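Local coordinates for protein Esterase/lipase (Uncultured bacterium, PDB 3K6K) that probably hydrolyses carboxylic ester bonds, as a bacterial homologue of hormone-sensitive lipase with an alpha/beta hydrolase fold, at residues A[89-94]-A[217-222]. Numbering follows the deposited sequence.
Sequences GGYISG and ELYVGG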
loop_
_atom_site.group_PDB
_atom_site.type_symbol
_atom_site.label_atom_id
_atom_site.label_comp_id
_atom_site.label_asym_id
_atom_site.label_seq_id
_atom_site.Cartn_x
_atom_site.Cartn_y
_atom_site.Cartn_z
ATOM N N GLY A 89 -14.559 -12.082 12.213
ATOM C CA GLY A 89 -15.943 -12.525 12.326
ATOM C C GLY A 89 -16.865 -11.427 12.857
ATOM O O GLY A 89 -17.861 -11.693 13.554
ATOM N N GLY A 90 -16.556 -10.178 12.526
ATOM C CA GLY A 90 -17.489 -9.103 12.811
ATOM C C GLY A 90 -17.654 -8.744 14.275
ATOM O O GLY A 90 -18.632 -8.097 14.630
ATOM N N TYR A 91 -16.691 -9.149 15.101
ATOM C CA TYR A 91 -16.732 -9.046 16.546
ATOM C C TYR A 91 -17.838 -9.921 17.144
ATOM O O TYR A 91 -18.056 -9.888 18.354
ATOM C CB TYR A 91 -16.895 -7.617 17.014
ATOM C CG TYR A 91 -15.742 -6.678 16.697
ATOM C CD1 TYR A 91 -15.757 -5.857 15.567
ATOM C CD2 TYR A 91 -14.645 -6.593 17.546
ATOM C CE1 TYR A 91 -14.720 -4.964 15.315
ATOM C CE2 TYR A 91 -13.602 -5.715 17.298
ATOM C CZ TYR A 91 -13.630 -4.911 16.185
ATOM O OH TYR A 91 -12.547 -4.044 15.965
ATOM N N ILE A 92 -18.518 -10.740 16.339
ATOM C CA ILE A 92 -19.622 -11.513 16.905
ATOM C C ILE A 92 -19.489 -13.008 16.692
ATOM O O ILE A 92 -20.321 -13.768 17.190
ATOM C CB ILE A 92 -21.020 -11.040 16.399
ATOM C CG1 ILE A 92 -21.118 -11.181 14.902
ATOM C CG2 ILE A 92 -21.282 -9.570 16.736
ATOM C CD1 ILE A 92 -22.580 -11.185 14.382
ATOM N N SER A 93 -18.469 -13.447 15.961
ATOM C CA SER A 93 -18.243 -14.858 15.728
ATOM C C SER A 93 -16.775 -15.115 15.502
ATOM O O SER A 93 -15.978 -14.185 15.459
ATOM C CB SER A 93 -19.007 -15.312 14.517
ATOM O OG SER A 93 -18.881 -14.347 13.481
ATOM N N GLY A 94 -16.421 -16.386 15.368
ATOM C CA GLY A 94 -15.134 -16.767 14.915
ATOM C C GLY A 94 -14.473 -17.347 16.130
ATOM O O GLY A 94 -14.992 -17.170 17.213
ATOM N N GLU A 217 -23.548 -3.443 15.209
ATOM C CA GLU A 217 -24.244 -2.769 16.294
ATOM C C GLU A 217 -24.089 -3.569 17.586
ATOM O O GLU A 217 -23.873 -3.000 18.640
ATOM C CB GLU A 217 -25.708 -2.520 15.961
ATOM C CG GLU A 217 -26.438 -1.628 16.998
ATOM C CD GLU A 217 -25.852 -0.208 17.122
ATOM O OE1 GLU A 217 -25.320 0.121 18.217
ATOM O OE2 GLU A 217 -25.919 0.571 16.127
ATOM N N LEU A 218 -24.139 -4.894 17.488
ATOM C CA LEU A 218 -23.967 -5.746 18.677
ATOM C C LEU A 218 -22.671 -5.466 19.442
ATOM O O LEU A 218 -22.609 -5.592 20.673
ATOM C CB LEU A 218 -24.117 -7.239 18.332
ATOM C CG LEU A 218 -25.407 -7.599 17.569
ATOM C CD1 LEU A 218 -25.356 -9.010 16.914
ATOM C CD2 LEU A 218 -26.695 -7.412 18.422
ATOM N N TYR A 219 -21.636 -5.071 18.712
ATOM C CA TYR A 219 -20.374 -4.751 19.333
ATOM C C TYR A 219 -20.383 -3.345 19.925
ATOM O O TYR A 219 -19.953 -3.149 21.057
ATOM C CB TYR A 219 -19.267 -4.858 18.300
ATOM C CG TYR A 219 -17.878 -4.661 18.861
ATOM C CD1 TYR A 219 -17.033 -3.659 18.352
ATOM C CD2 TYR A 219 -17.402 -5.488 19.893
ATOM C CE1 TYR A 219 -15.746 -3.482 18.852
ATOM C CE2 TYR A 219 -16.129 -5.317 20.409
ATOM C CZ TYR A 219 -15.293 -4.323 19.863
ATOM O OH TYR A 219 -14.032 -4.173 20.367
ATOM N N VAL A 220 -20.867 -2.389 19.137
ATOM C CA VAL A 220 -20.873 -0.971 19.475
ATOM C C VAL A 220 -21.853 -0.699 20.612
ATOM O O VAL A 220 -21.460 -0.372 21.752
ATOM C CB VAL A 220 -21.302 -0.142 18.271
ATOM C CG1 VAL A 220 -21.412 1.264 18.647
ATOM C CG2 VAL A 220 -20.297 -0.258 17.131
ATOM N N GLY A 221 -23.131 -0.834 20.249
ATOM C CA GLY A 221 -24.305 -0.790 21.137
ATOM C C GLY A 221 -24.525 0.300 22.176
ATOM O O GLY A 221 -24.514 0.039 23.369
ATOM N N GLY A 222 -24.708 1.523 21.723
ATOM C CA GLY A 222 -24.828 2.607 22.684
ATOM C C GLY A 222 -23.564 3.435 22.531
ATOM O O GLY A 222 -23.666 4.657 22.428
HETATM O O HOH W 1 -12.423 -2.705 18.675
#
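The phenol rings of Tyr91 and Tyr219 lie face to face, centroids 3.7 Å apart and planes 11° from parallel. CE1 of Tyr219 sits over the middle of one Tyr91 face, and Tyr91 CD2 over the middle of the facing side of Tyr219, 3.3 Å from Tyr219 CZ. Tyr91 CB adds a CH-pi contact, 3.9 Å from the Tyr219 ring centroid. At the hydroxyl ends one water bridges the pair, 3.0 Å from Tyr91 OH and 2.8 Å from Tyr219 OH, so tyrosine suits both places: a flat face for stacking and a polar end for the water. With chi1 at -175°, the Tyr219 ring turns away from its own backbone N, swinging out from the helix to lie flat on Tyr91. The loop after strand 82-86 carries the HGGG sequence that in hormone-sensitive lipase relatives supplies the oxyanion hole, and here it meets the C-terminal end of helix 209-220, with the Tyr91 side chain near, but not touching, the probable nucleophile elbow around Ser157. Leu162 of helix 158-172 touches both tyrosines. Replacing Tyr219 with an alanine would probably leave one face of Tyr91 without its stacking partner and the bridging water with one hydroxyl fewer. Beside the rings, branched Ile92 lays CG2 against Leu218 CB at 4.0 Å, an apolar fit. Within the loop, Gly89 O accepts from Ile92 N and from Ser93 OG (2.8 Å), tightening a turn whose positive phi at Gly89 and Gly90 suits residues without side chains.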